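Local structure of transcriptional regulator KdgR (5Y6I) at residues Ala30-Ala35 with Ser39-His44; Tyr55-Ile60 with Asn72-Gly77. The protein probably acts as a DNA-binding transcription factor of the IclR family, with a winged helix-turn-helix domain joined to a GAF-like C-terminal domain. All blocks are in the same frame, centred on the assembly; numbering follows the deposited sequence.

Interaction 1. Residues Ala30-Ala35 with Ser39-His44; sequences AELSPA and SRLAEH
His44 NE2 donates a hydrogen bond to Glu31 OE2 at 3.2 Å, with an N-H...O angle of 146°. The bond is bent at both ends: the oxygen lies tilted from the imidazole plane, and the nitrogen meets it from above the carboxylate plane, the two planes steeply inclined. A negative carboxylate here would tend to favour a protonated ring. Beside this polar pair Leu32 reaches across from the turn that follows helix 18-31. Its CD2 methyl sits over the centre of one face of the imidazole in a CH-pi contact, 4.1 Å from the ring centroid and 6° off the normal. The same methyl lies over one face of the Arg40 guanidinium, near its rim, 4.1 Å from NH2. Helix 18-31 and helix 38-45 are the first two helices of the IclR-type helix-turn-helix domain, and Leu32, the centre of an inverse gamma turn, fills the angle between them. Its CG, anti to its own carbonyl carbon (chi1 -72°), is carried toward helix 38-45. CD1 lies against that helix, 3.8 Å from Leu41 CD1 and 4.1 Å from His44 CB. Leu41, also buried, packs on Leu29 and on Val52 of helix 49-61.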
loop_
_atom_site.group_PDB
_atom_site.type_symbol
_atom_site.label_atom_id
_atom_site.label_comp_id
_atom_site.label_asym_id
_atom_site.label_seq_id
_atom_site.Cartn_x
_atom_site.Cartn_y
_atom_site.Cartn_z
ATOM N N ALA A 30 -14.091 2.339 -10.416
ATOM C CA ALA A 30 -13.203 1.552 -9.559
ATOM C C ALA A 30 -13.987 0.574 -8.690
ATOM O O ALA A 30 -13.567 -0.571 -8.483
ATOM C CB ALA A 30 -12.371 2.484 -8.682
ATOM N N GLU A 31 -15.091 1.051 -8.150
ATOM C CA GLU A 31 -15.945 0.242 -7.318
ATOM C C GLU A 31 -16.537 -0.903 -8.098
ATOM O O GLU A 31 -16.875 -1.919 -7.538
ATOM C CB GLU A 31 -17.073 1.090 -6.749
ATOM C CG GLU A 31 -16.788 1.662 -5.383
ATOM C CD GLU A 31 -17.930 2.482 -4.840
ATOM O OE1 GLU A 31 -17.786 3.707 -4.761
ATOM O OE2 GLU A 31 -18.967 1.904 -4.469
ATOM N N LEU A 32 -16.638 -0.762 -9.408
ATOM C CA LEU A 32 -17.227 -1.808 -10.208
ATOM C C LEU A 32 -16.234 -2.785 -10.760
ATOM O O LEU A 32 -16.093 -2.951 -11.941
ATOM C CB LEU A 32 -18.156 -1.254 -11.283
ATOM C CG LEU A 32 -19.479 -0.689 -10.750
ATOM C CD1 LEU A 32 -20.283 -0.017 -11.829
ATOM C CD2 LEU A 32 -20.338 -1.729 -10.073
ATOM N N SER A 33 -15.555 -3.440 -9.846
ATOM C CA SER A 33 -14.620 -4.476 -10.150
ATOM C C SER A 33 -13.700 -4.055 -11.262
ATOM O O SER A 33 -13.172 -2.964 -11.242
ATOM C CB SER A 33 -15.387 -5.744 -10.504
ATOM O OG SER A 33 -14.624 -6.876 -10.197
ATOM N N PRO A 34 -13.534 -4.927 -12.235
ATOM C CA PRO A 34 -12.617 -4.749 -13.340
ATOM C C PRO A 34 -13.234 -4.260 -14.605
ATOM O O PRO A 34 -12.566 -3.608 -15.381
ATOM C CB PRO A 34 -12.171 -6.184 -13.550
ATOM C CG PRO A 34 -13.344 -6.995 -13.159
ATOM C CD PRO A 34 -14.009 -6.261 -12.047
ATOM N N ALA A 35 -14.497 -4.561 -14.826
ATOM C CA ALA A 35 -15.091 -4.124 -16.084
ATOM C C ALA A 35 -16.574 -3.877 -15.855
ATOM O O ALA A 35 -17.209 -4.618 -15.102
ATOM C CB ALA A 35 -14.896 -5.176 -17.184
ATOM N N SER A 39 -25.147 0.735 -18.191
ATOM C CA SER A 39 -26.323 0.678 -17.324
ATOM C C SER A 39 -25.962 0.332 -15.885
ATOM O O SER A 39 -26.579 0.849 -14.944
ATOM C CB SER A 39 -27.312 -0.342 -17.860
ATOM O OG SER A 39 -28.586 -0.110 -17.306
ATOM N N ARG A 40 -25.006 -0.583 -15.691
ATOM C CA ARG A 40 -24.567 -0.901 -14.338
ATOM C C ARG A 40 -23.841 0.279 -13.716
ATOM O O ARG A 40 -23.988 0.531 -12.516
ATOM C CB ARG A 40 -23.677 -2.147 -14.347
ATOM C CG ARG A 40 -24.433 -3.461 -14.171
ATOM C CD ARG A 40 -24.975 -3.586 -12.741
ATOM N NE ARG A 40 -24.022 -4.278 -11.876
ATOM C CZ ARG A 40 -23.966 -4.143 -10.555
ATOM N NH1 ARG A 40 -24.807 -3.327 -9.932
ATOM N NH2 ARG A 40 -23.062 -4.817 -9.862
ATOM N N LEU A 41 -23.105 1.033 -14.535
ATOM C CA LEU A 41 -22.381 2.217 -14.076
ATOM C C LEU A 41 -23.334 3.322 -13.627
ATOM O O LEU A 41 -23.216 3.851 -12.514
ATOM C CB LEU A 41 -21.489 2.735 -15.196
ATOM C CG LEU A 41 -20.378 3.711 -14.837
ATOM C CD1 LEU A 41 -19.646 3.237 -13.589
ATOM C CD2 LEU A 41 -19.409 3.831 -15.990
ATOM N N ALA A 42 -24.261 3.719 -14.505
ATOM C CA ALA A 42 -25.170 4.807 -14.172
ATOM C C ALA A 42 -26.074 4.436 -13.004
ATOM O O ALA A 42 -26.467 5.306 -12.217
ATOM C CB ALA A 42 -25.995 5.189 -15.400
ATOM N N GLU A 43 -26.405 3.149 -12.867
ATOM C CA GLU A 43 -27.189 2.705 -11.722
ATOM C C GLU A 43 -26.385 2.799 -10.430
ATOM O O GLU A 43 -26.953 3.023 -9.355
ATOM C CB GLU A 43 -27.680 1.279 -11.965
ATOM C CG GLU A 43 -28.375 0.619 -10.781
ATOM C CD GLU A 43 -29.039 -0.689 -11.167
ATOM O OE1 GLU A 43 -30.155 -0.641 -11.733
ATOM O OE2 GLU A 43 -28.441 -1.763 -10.922
ATOM N N HIS A 44 -25.066 2.645 -10.510
ATOM C CA HIS A 44 -24.250 2.765 -9.310
ATOM C C HIS A 44 -24.201 4.212 -8.832
ATOM O O HIS A 44 -24.593 4.514 -7.700
ATOM C CB HIS A 44 -22.847 2.218 -9.568
ATOM C CG HIS A 44 -22.237 1.562 -8.370
ATOM N ND1 HIS A 44 -22.859 0.539 -7.686
ATOM C CD2 HIS A 44 -21.068 1.790 -7.728
ATOM C CE1 HIS A 44 -22.096 0.161 -6.677
ATOM N NE2 HIS A 44 -21.002 0.901 -6.683
#

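Interaction 2. Residues Tyr55-Ile60 with Asn72-Gly77; sequences YLQALI and NHYSLG
Leu56 sets one methyl on the ring face of Tyr74: CD1 stands over the middle of one face, 3.4 Å from the centroid and 6° off the normal, a CH-pi contact that reaches every ring carbon. The second branch, CD2, is 3.8 Å from Tyr74 CD1; both methyls lie on the same side of the ring, one over its centre and one beyond its rim. Ile60, one helical turn further on, takes the edge instead. Its CD1 lies in the ring plane, 3.7 Å from Tyr74 CE1, and the two side chains cross at about a right angle. The isoleucine reaches this far because CG1 is anti to the carbonyl carbon (chi1 -52°) and the chain is then extended to CD1. Two residues of one helix thus hold face and edge, which probably limits how the phenol can tilt. On the opposite face, offset toward the rim, lies the backbone oxygen of Asn72. Strand 74-76 pairs antiparallel with strand 65-67 as the wing of this winged helix-turn-helix domain, and Tyr74 also touches Gln67 of that partner strand. Leu56 in turn packs on Leu38 and Leu41, placing it between the wing tyrosine and helix 38-45.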
loop_
_atom_site.group_PDB
_atom_site.type_symbol
_atom_site.label_atom_id
_atom_site.label_comp_id
_atom_site.label_asym_id
_atom_site.label_seq_id
_atom_site.Cartn_x
_atom_site.Cartn_y
_atom_site.Cartn_z
ATOM N N TYR A 55 -19.619 11.833 -19.895
ATOM C CA TYR A 55 -18.423 12.006 -19.073
ATOM C C TYR A 55 -17.474 10.826 -19.200
ATOM O O TYR A 55 -16.261 11.000 -19.043
ATOM C CB TYR A 55 -18.795 12.222 -17.605
ATOM C CG TYR A 55 -19.333 13.600 -17.296
ATOM C CD1 TYR A 55 -20.688 13.874 -17.409
ATOM C CD2 TYR A 55 -18.483 14.625 -16.892
ATOM C CE1 TYR A 55 -21.186 15.126 -17.136
ATOM C CE2 TYR A 55 -18.970 15.885 -16.625
ATOM C CZ TYR A 55 -20.327 16.129 -16.744
ATOM O OH TYR A 55 -20.837 17.380 -16.469
ATOM N N LEU A 56 -17.998 9.624 -19.470
ATOM C CA LEU A 56 -17.128 8.495 -19.798
ATOM C C LEU A 56 -16.168 8.868 -20.923
ATOM O O LEU A 56 -14.949 8.701 -20.795
ATOM C CB LEU A 56 -17.961 7.262 -20.175
ATOM C CG LEU A 56 -18.196 6.230 -19.058
ATOM C CD1 LEU A 56 -19.123 5.091 -19.487
ATOM C CD2 LEU A 56 -16.865 5.649 -18.545
ATOM N N GLN A 57 -16.701 9.433 -22.013
ATOM C CA GLN A 57 -15.869 9.846 -23.141
ATOM C C GLN A 57 -14.694 10.711 -22.685
ATOM O O GLN A 57 -13.543 10.459 -23.066
ATOM C CB GLN A 57 -16.719 10.587 -24.175
ATOM C CG GLN A 57 -17.876 9.762 -24.727
ATOM C CD GLN A 57 -17.447 8.384 -25.187
ATOM O OE1 GLN A 57 -17.731 7.379 -24.530
ATOM N NE2 GLN A 57 -16.763 8.330 -26.324
ATOM N N ALA A 58 -14.958 11.721 -21.851
ATOM C CA ALA A 58 -13.871 12.553 -21.332
ATOM C C ALA A 58 -12.854 11.718 -20.554
ATOM O O ALA A 58 -11.639 11.857 -20.754
ATOM C CB ALA A 58 -14.431 13.664 -20.441
ATOM N N LEU A 59 -13.335 10.851 -19.654
ATOM C CA LEU A 59 -12.427 10.031 -18.852
ATOM C C LEU A 59 -11.617 9.064 -19.709
ATOM O O LEU A 59 -10.501 8.705 -19.332
ATOM C CB LEU A 59 -13.186 9.253 -17.767
ATOM C CG LEU A 59 -14.049 9.995 -16.726
ATOM C CD1 LEU A 59 -14.857 9.029 -15.879
ATOM C CD2 LEU A 59 -13.201 10.912 -15.827
ATOM N N ILE A 60 -12.147 8.639 -20.858
ATOM C CA ILE A 60 -11.356 7.795 -21.753
ATOM C C ILE A 60 -10.287 8.629 -22.472
ATOM O O ILE A 60 -9.130 8.203 -22.604
ATOM C CB ILE A 60 -12.278 7.047 -22.742
ATOM C CG1 ILE A 60 -13.409 6.309 -21.998
ATOM C CG2 ILE A 60 -11.470 6.074 -23.607
ATOM C CD1 ILE A 60 -14.408 5.532 -22.931
ATOM N N ASN A 72 -16.397 -4.258 -25.109
ATOM C CA ASN A 72 -16.924 -2.909 -24.948
ATOM C C ASN A 72 -17.082 -2.508 -23.494
ATOM O O ASN A 72 -17.703 -1.480 -23.212
ATOM C CB ASN A 72 -18.268 -2.726 -25.660
ATOM C CG ASN A 72 -18.112 -2.545 -27.142
ATOM O OD1 ASN A 72 -17.120 -1.984 -27.605
ATOM N ND2 ASN A 72 -19.086 -3.027 -27.903
ATOM N N HIS A 73 -16.538 -3.280 -22.561
ATOM C CA HIS A 73 -16.696 -2.948 -21.158
ATOM C C HIS A 73 -15.780 -1.796 -20.786
ATOM O O HIS A 73 -14.710 -1.614 -21.377
ATOM C CB HIS A 73 -16.396 -4.159 -20.277
ATOM C CG HIS A 73 -17.502 -5.167 -20.238
ATOM N ND1 HIS A 73 -17.277 -6.522 -20.357
ATOM C CD2 HIS A 73 -18.838 -5.020 -20.082
ATOM C CE1 HIS A 73 -18.427 -7.167 -20.285
ATOM N NE2 HIS A 73 -19.391 -6.279 -20.123
ATOM N N TYR A 74 -16.216 -1.017 -19.791
ATOM C CA TYR A 74 -15.460 0.119 -19.278
ATOM C C TYR A 74 -14.649 -0.299 -18.068
ATOM O O TYR A 74 -15.134 -1.042 -17.210
ATOM C CB TYR A 74 -16.391 1.274 -18.888
ATOM C CG TYR A 74 -17.130 1.863 -20.065
ATOM C CD1 TYR A 74 -16.490 2.732 -20.956
ATOM C CD2 TYR A 74 -18.456 1.538 -20.303
ATOM C CE1 TYR A 74 -17.171 3.265 -22.052
ATOM C CE2 TYR A 74 -19.143 2.062 -21.397
ATOM C CZ TYR A 74 -18.501 2.917 -22.261
ATOM O OH TYR A 74 -19.209 3.418 -23.329
ATOM N N SER A 75 -13.421 0.204 -17.989
ATOM C CA SER A 75 -12.562 -0.090 -16.857
ATOM C C SER A 75 -11.634 1.092 -16.625
ATOM O O SER A 75 -11.640 2.075 -17.369
ATOM C CB SER A 75 -11.774 -1.374 -17.103
ATOM O OG SER A 75 -11.232 -1.362 -18.415
ATOM N N LEU A 76 -10.809 0.982 -15.592
ATOM C CA LEU A 76 -9.928 2.082 -15.250
ATOM C C LEU A 76 -8.768 2.145 -16.216
ATOM O O LEU A 76 -8.228 1.117 -16.631
ATOM C CB LEU A 76 -9.420 1.942 -13.826
ATOM C CG LEU A 76 -10.539 1.978 -12.796
ATOM C CD1 LEU A 76 -10.126 1.270 -11.506
ATOM C CD2 LEU A 76 -10.915 3.414 -12.537
ATOM N N GLY A 77 -8.394 3.368 -16.585
ATOM C CA GLY A 77 -7.244 3.574 -17.434
ATOM C C GLY A 77 -5.942 3.604 -16.652
ATOM O O GLY A 77 -5.904 3.515 -15.420
#

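How the interactions relate
From the N terminus, helix 18-31 runs into the turn at 30-35, and interaction 1 closes a short loop by bringing that turn against helix 38-45. The chain then passes into helix 49-61, and interaction 2 closes a longer loop, through strand 65-67 and the hairpin, by setting strand 74-76 against that helix. The two loops follow in series and neither encloses nor crosses the other, yet their centres are 11 Å apart. They meet where Leu41 CD2 lies 3.7 Å from Leu56 CD1, and where Ala35 packs against His73. Together they tie the three helices to the wing, and residues of both also pack on the second subunit.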